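Local coordinates for protein putative agmatine deiminase (PDB 2EWO) that probably hydrolyses agmatine to N-carbamoylputrescine and ammonia, as a putative agmatine deiminase of the guanidino-group-modifying enzyme superfamily, at residues Lys25-Leu30 with Glu58-Ser63; Ala96-Cys101 with Ile362-Pro367. All coordinates share one frame; numbering follows the deposited sequence.

Contact 1. Residues Lys25-Leu30 with Glu58-Ser63; sequences KQIWML and EFEPVS
Trp28 lays the six-membered ring of its indole against Ser63, whose CB stands 3.6 Å from that ring's centroid in a CH-pi contact over the face, nearest the rim at CE3. CG of Trp28 is anti to the carbonyl carbon (chi1 -63°), which helps bring the indole over Ser63. Serine suits this place because its short side chain offers a CH group to the aromatic face while OG remains available to Arg87, its hydrogen-bond partner outside the contact. Gln26 approaches the same hydroxyl along an extended chain, NE2 lying 2.5 Å from Ser63 OG.

The backbones form a parallel ladder with Ile27 opposite Val62 and Trp28 opposite Ser63. Ile27 N donates to Pro61 O at 3.0 Å, Ser63 N to Ile27 O at 2.8 Å, and Met29 N to Ser63 O at 3.2 Å. This is the pairing expected of a beta-alpha-beta unit: strand 24-29 is followed, after a loop, by helix 43-57, which returns the chain to strand 62-66 alongside and in the same direction. The sheet is consistent with one blade of the superfamily's propeller-like alpha/beta (pentein) fold. Proline fits the entry to the second strand, since it needs only its carbonyl for the ladder; its CG and CD rest beside Lys25 O.

On the sheet face opposite Trp28 and Ser63, the branched, apolar Ile27 and Val62 both reach Ile56 of the helix. Selenomethionine Met29 adds a flexible chain to this apolar layer, its CG 3.9 Å from Val62 CG1, and it also packs on Phe49 and Val52. Glu60 crosses the Ile27 side chain at about a right angle, its OE2 close to CG1 and CD1. Although buried, this same oxygen accepts a hydrogen bond from Gln24 NE2, so the acid has a polar partner beside the isoleucine.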
loop_
_atom_site.group_PDB
_atom_site.type_symbol
_atom_site.label_atom_id
_atom_site.label_comp_id
_atom_site.label_asym_id
_atom_site.label_seq_id
_atom_site.Cartn_x
_atom_site.Cartn_y
_atom_site.Cartn_z
ATOM N N LYS A 25 17.377 9.518 -26.777
ATOM C CA LYS A 25 18.193 8.838 -25.781
ATOM C C LYS A 25 17.658 7.502 -25.282
ATOM O O LYS A 25 18.439 6.579 -25.069
ATOM C CB LYS A 25 18.422 9.760 -24.584
ATOM C CG LYS A 25 19.115 9.077 -23.414
ATOM C CD LYS A 25 19.474 10.081 -22.344
ATOM C CE LYS A 25 20.171 9.438 -21.167
ATOM N NZ LYS A 25 20.787 10.494 -20.303
ATOM N N GLN A 26 16.346 7.391 -25.083
ATOM C CA GLN A 26 15.756 6.143 -24.591
ATOM C C GLN A 26 14.250 6.172 -24.663
ATOM O O GLN A 26 13.658 7.109 -25.195
ATOM C CB GLN A 26 16.148 5.915 -23.136
ATOM C CG GLN A 26 15.835 7.117 -22.256
ATOM C CD GLN A 26 16.140 6.887 -20.794
ATOM O OE1 GLN A 26 16.381 7.840 -20.046
ATOM N NE2 GLN A 26 16.118 5.622 -20.369
ATOM N N ILE A 27 13.638 5.134 -24.111
ATOM C CA ILE A 27 12.192 5.050 -24.086
ATOM C C ILE A 27 11.658 4.673 -22.721
ATOM O O ILE A 27 12.192 3.798 -22.046
ATOM C CB ILE A 27 11.667 4.039 -25.104
ATOM C CG1 ILE A 27 11.746 4.651 -26.500
ATOM C CG2 ILE A 27 10.222 3.652 -24.773
ATOM C CD1 ILE A 27 11.353 3.688 -27.588
ATOM N N TRP A 28 10.583 5.350 -22.336
ATOM C CA TRP A 28 9.929 5.117 -21.062
ATOM C C TRP A 28 8.648 4.325 -21.252
ATOM O O TRP A 28 7.908 4.562 -22.207
ATOM C CB TRP A 28 9.574 6.452 -20.398
ATOM C CG TRP A 28 10.759 7.307 -20.047
ATOM C CD1 TRP A 28 11.405 8.208 -20.857
ATOM C CD2 TRP A 28 11.440 7.343 -18.789
ATOM N NE1 TRP A 28 12.443 8.801 -20.178
ATOM C CE2 TRP A 28 12.487 8.286 -18.909
ATOM C CE3 TRP A 28 11.267 6.668 -17.570
ATOM C CZ2 TRP A 28 13.355 8.568 -17.865
ATOM C CZ3 TRP A 28 12.131 6.952 -16.532
ATOM C CH2 TRP A 28 13.163 7.895 -16.688
HETATM N N MSE A 29 8.400 3.384 -20.342
HETATM C CA MSE A 29 7.177 2.586 -20.353
HETATM C C MSE A 29 6.832 2.028 -18.959
HETATM O O MSE A 29 7.712 1.632 -18.192
HETATM C CB MSE A 29 7.251 1.468 -21.406
HETATM C CG MSE A 29 8.435 0.495 -21.327
HETATM SE SE MSE A 29 8.398 -0.897 -22.766
HETATM C CE MSE A 29 7.052 -2.102 -22.007
ATOM N N LEU A 30 5.538 2.034 -18.641
ATOM C CA LEU A 30 5.038 1.563 -17.352
ATOM C C LEU A 30 4.875 0.039 -17.240
ATOM O O LEU A 30 5.509 -0.714 -17.974
ATOM C CB LEU A 30 3.708 2.258 -17.030
ATOM C CG LEU A 30 3.799 3.739 -16.638
ATOM C CD1 LEU A 30 2.414 4.351 -16.643
ATOM C CD2 LEU A 30 4.455 3.873 -15.262
ATOM N N GLU A 58 17.510 -3.513 -28.632
ATOM C CA GLU A 58 18.510 -3.448 -29.681
ATOM C C GLU A 58 18.658 -2.096 -30.377
ATOM O O GLU A 58 19.514 -1.937 -31.239
ATOM C CB GLU A 58 18.259 -4.543 -30.724
ATOM C CG GLU A 58 16.833 -4.655 -31.237
ATOM C CD GLU A 58 16.776 -5.323 -32.609
ATOM O OE1 GLU A 58 17.260 -4.701 -33.586
ATOM O OE2 GLU A 58 16.264 -6.466 -32.717
ATOM N N PHE A 59 17.865 -1.105 -29.994
ATOM C CA PHE A 59 17.974 0.186 -30.657
ATOM C C PHE A 59 18.433 1.306 -29.726
ATOM O O PHE A 59 19.165 2.221 -30.128
ATOM C CB PHE A 59 16.628 0.526 -31.300
ATOM C CG PHE A 59 16.161 -0.508 -32.299
ATOM C CD1 PHE A 59 16.703 -0.554 -33.584
ATOM C CD2 PHE A 59 15.208 -1.460 -31.944
ATOM C CE1 PHE A 59 16.302 -1.531 -34.501
ATOM C CE2 PHE A 59 14.803 -2.442 -32.854
ATOM C CZ PHE A 59 15.352 -2.476 -34.136
ATOM N N GLU A 60 18.002 1.212 -28.473
ATOM C CA GLU A 60 18.322 2.191 -27.435
ATOM C C GLU A 60 17.911 1.625 -26.092
ATOM O O GLU A 60 17.305 0.559 -26.021
ATOM C CB GLU A 60 17.569 3.503 -27.681
ATOM C CG GLU A 60 16.165 3.331 -28.253
ATOM C CD GLU A 60 15.408 4.639 -28.369
ATOM O OE1 GLU A 60 16.045 5.684 -28.604
ATOM O OE2 GLU A 60 14.166 4.623 -28.237
ATOM N N PRO A 61 18.253 2.320 -25.004
ATOM C CA PRO A 61 17.889 1.852 -23.666
ATOM C C PRO A 61 16.419 2.081 -23.320
ATOM O O PRO A 61 15.756 2.995 -23.838
ATOM C CB PRO A 61 18.818 2.648 -22.761
ATOM C CG PRO A 61 18.967 3.928 -23.518
ATOM C CD PRO A 61 19.190 3.450 -24.921
ATOM N N VAL A 62 15.924 1.222 -22.437
ATOM C CA VAL A 62 14.547 1.284 -21.976
ATOM C C VAL A 62 14.499 1.535 -20.481
ATOM O O VAL A 62 15.278 0.955 -19.710
ATOM C CB VAL A 62 13.778 -0.025 -22.215
ATOM C CG1 VAL A 62 12.302 0.220 -21.969
ATOM C CG2 VAL A 62 14.025 -0.551 -23.616
ATOM N N SER A 63 13.562 2.401 -20.089
ATOM C CA SER A 63 13.319 2.779 -18.687
ATOM C C SER A 63 11.957 2.240 -18.299
ATOM O O SER A 63 10.942 2.901 -18.462
ATOM C CB SER A 63 13.334 4.299 -18.525
ATOM O OG SER A 63 14.664 4.791 -18.576
#

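Contact 2. Residues Ala96-Cys101 with Ile362-Pro367; sequences AWIRDC and ITQQQP
The two backbones run 44° apart in direction, with no backbone hydrogen bond between them; their closest CA atoms are those of Trp97 and Ile362, 4.6 Å apart. The one hydrogen bond between the segments comes from Arg99. Its NH2 donates to Gln365 OE1 at 2.8 Å; the acceptor lies in the guanidinium plane and the donor in the carbonyl plane of the amide, although the N-H...O angle is a bent 137°. The two flat groups are nearly coplanar. CG of Arg99 is anti to the backbone N (chi1 180°), and bends farther along carry the guanidinium over Thr363, whose O lies above one face, 3.1 Å from CZ. NH1 has a hydrogen-bond partner in His360 O, just before segment 362-367. Arginine suits the place because its separate N-H groups reach Gln365 OE1 and His360 O from one loop position.

The contact joins the loop between strands 86-90 and 104-107 to the chain leading into and along strand 364-367, an edge strand, within this chain, of a mixed four-stranded sheet. Ile98 faces that strand and crosses Gln364 at about a right angle, CG1 meeting Gln364 CB at 3.3 Å, while its CG2 lies over the Ile362 carbonyl. Its beta-branching lets one residue touch two successive parts of the chain. Gln364 uses its amide within the strand, NE2 donating to Gln365 O at 3.1 Å. At the other end, Ile362 CG2 approaches Trp97 CZ3 obliquely at 3.8 Å. The indole is held at its polar end by Asp95, to which NE1 donates, and it meets Trp123 edge-to-face.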
loop_
_atom_site.group_PDB
_atom_site.type_symbol
_atom_site.label_atom_id
_atom_site.label_comp_id
_atom_site.label_asym_id
_atom_site.label_seq_id
_atom_site.Cartn_x
_atom_site.Cartn_y
_atom_site.Cartn_z
ATOM N N ALA A 96 -0.867 1.309 -16.904
ATOM C CA ALA A 96 0.307 1.490 -17.761
ATOM C C ALA A 96 0.049 2.183 -19.095
ATOM O O ALA A 96 -0.186 1.513 -20.087
ATOM C CB ALA A 96 0.967 0.138 -18.007
ATOM N N TRP A 97 0.102 3.514 -19.123
ATOM C CA TRP A 97 -0.108 4.262 -20.365
ATOM C C TRP A 97 0.786 5.508 -20.434
ATOM O O TRP A 97 0.341 6.620 -20.738
ATOM C CB TRP A 97 -1.585 4.640 -20.526
ATOM C CG TRP A 97 -2.478 3.432 -20.461
ATOM C CD1 TRP A 97 -3.138 2.964 -19.363
ATOM C CD2 TRP A 97 -2.707 2.471 -21.504
ATOM N NE1 TRP A 97 -3.757 1.772 -19.654
ATOM C CE2 TRP A 97 -3.508 1.445 -20.961
ATOM C CE3 TRP A 97 -2.306 2.375 -22.844
ATOM C CZ2 TRP A 97 -3.919 0.332 -21.711
ATOM C CZ3 TRP A 97 -2.715 1.265 -23.590
ATOM C CH2 TRP A 97 -3.512 0.262 -23.020
ATOM N N ILE A 98 2.067 5.288 -20.165
ATOM C CA ILE A 98 3.067 6.344 -20.165
ATOM C C ILE A 98 2.906 7.321 -21.332
ATOM O O ILE A 98 3.341 8.470 -21.253
ATOM C CB ILE A 98 4.494 5.739 -20.207
ATOM C CG1 ILE A 98 5.544 6.854 -20.194
ATOM C CG2 ILE A 98 4.649 4.852 -21.434
ATOM C CD1 ILE A 98 5.678 7.538 -18.860
ATOM N N ARG A 99 2.289 6.867 -22.417
ATOM C CA ARG A 99 2.092 7.717 -23.587
ATOM C C ARG A 99 1.221 8.907 -23.269
ATOM O O ARG A 99 1.452 9.996 -23.767
ATOM C CB ARG A 99 1.428 6.936 -24.715
ATOM C CG ARG A 99 1.187 7.762 -25.973
ATOM C CD ARG A 99 2.188 7.415 -27.067
ATOM N NE ARG A 99 3.359 8.286 -27.144
ATOM C CZ ARG A 99 4.584 7.851 -27.436
ATOM N NH1 ARG A 99 4.798 6.562 -27.663
ATOM N NH2 ARG A 99 5.597 8.698 -27.533
ATOM N N ASP A 100 0.212 8.693 -22.440
ATOM C CA ASP A 100 -0.706 9.769 -22.106
ATOM C C ASP A 100 -0.326 10.562 -20.875
ATOM O O ASP A 100 -0.041 11.751 -20.967
ATOM C CB ASP A 100 -2.095 9.199 -21.932
ATOM C CG ASP A 100 -2.539 8.448 -23.141
ATOM O OD1 ASP A 100 -2.637 9.101 -24.200
ATOM O OD2 ASP A 100 -2.774 7.220 -23.036
ATOM N N CYS A 101 -0.340 9.907 -19.722
ATOM C CA CYS A 101 -0.002 10.570 -18.487
ATOM C C CYS A 101 1.435 11.065 -18.487
ATOM O O CYS A 101 1.715 12.125 -17.941
ATOM C CB CYS A 101 -0.265 9.635 -17.300
ATOM S SG CYS A 101 0.603 8.026 -17.277
ATOM N N ILE A 362 1.679 2.733 -24.955
ATOM C CA ILE A 362 2.373 2.246 -23.733
ATOM C C ILE A 362 3.857 2.650 -23.658
ATOM O O ILE A 362 4.606 2.175 -22.791
ATOM C CB ILE A 362 2.334 0.719 -23.643
ATOM C CG1 ILE A 362 3.148 0.029 -24.738
ATOM C CG2 ILE A 362 0.920 0.149 -23.750
ATOM C CD1 ILE A 362 3.278 -1.481 -24.524
ATOM N N THR A 363 4.287 3.518 -24.551
ATOM C CA THR A 363 5.682 4.000 -24.542
ATOM C C THR A 363 5.716 5.520 -24.584
ATOM O O THR A 363 4.690 6.177 -24.791
ATOM C CB THR A 363 6.465 3.473 -25.746
ATOM O OG1 THR A 363 5.842 3.885 -26.950
ATOM C CG2 THR A 363 6.570 1.948 -25.774
ATOM N N GLN A 364 6.910 6.018 -24.384
ATOM C CA GLN A 364 7.193 7.453 -24.379
ATOM C C GLN A 364 8.698 7.631 -24.491
ATOM O O GLN A 364 9.453 7.271 -23.581
ATOM C CB GLN A 364 6.682 8.068 -23.075
ATOM C CG GLN A 364 7.051 9.542 -22.923
ATOM C CD GLN A 364 6.446 10.421 -24.017
ATOM O OE1 GLN A 364 5.226 10.459 -24.169
ATOM N NE2 GLN A 364 7.233 11.135 -24.797
ATOM N N GLN A 365 9.116 8.177 -25.611
ATOM C CA GLN A 365 10.544 8.355 -25.877
ATOM C C GLN A 365 11.014 9.751 -25.463
ATOM O O GLN A 365 10.252 10.728 -25.520
ATOM C CB GLN A 365 10.831 8.115 -27.360
ATOM C CG GLN A 365 10.672 9.361 -28.224
ATOM C CD GLN A 365 9.229 9.865 -28.293
ATOM O OE1 GLN A 365 8.300 9.115 -28.002
ATOM N NE2 GLN A 365 8.986 11.107 -28.663
ATOM N N GLN A 366 12.270 9.754 -25.054
ATOM C CA GLN A 366 12.990 10.949 -24.600
ATOM C C GLN A 366 14.048 11.322 -25.649
ATOM O O GLN A 366 14.978 10.545 -25.917
ATOM C CB GLN A 366 13.650 10.642 -23.250
ATOM C CG GLN A 366 14.642 11.710 -22.793
ATOM C CD GLN A 366 15.558 11.218 -21.668
ATOM O OE1 GLN A 366 16.452 11.946 -21.239
ATOM N NE2 GLN A 366 15.392 10.010 -21.162
ATOM N N PRO A 367 13.943 12.501 -26.294
ATOM C CA PRO A 367 14.914 12.932 -27.307
ATOM C C PRO A 367 16.290 13.156 -26.709
ATOM O O PRO A 367 16.402 13.888 -25.681
ATOM C CB PRO A 367 14.374 14.258 -27.788
ATOM C CG PRO A 367 13.115 14.569 -26.994
ATOM C CD PRO A 367 12.851 13.445 -26.038
#

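In the fold
Contacts 1 and 2 have centres about 10 Å apart and share a mixed sheet, in which strand 24-29 lies between strand 62-66 and antiparallel strand 364-367. Trp28 N and Gln364 O, 2.6 Å apart, form a probable hydrogen bond, as do Gln26 O and Gln366 N at 3.0 Å; Lys25 and Gln26 face Gln366 in a beta bulge. Met29 CB packs against Ile362 O at 3.1 Å, both residues touching Phe49. Centre to centre, contact 2 lies about 6 Å from the centre of the chain and contact 1 about 14 Å. Segment 362-367 follows a Gly-Gly-Gly-Asn-Ile-His-Cys sequence, whose cysteine is the nucleophile in related deiminases, and Asp100 touches His222, so contact 2 probably borders the active site.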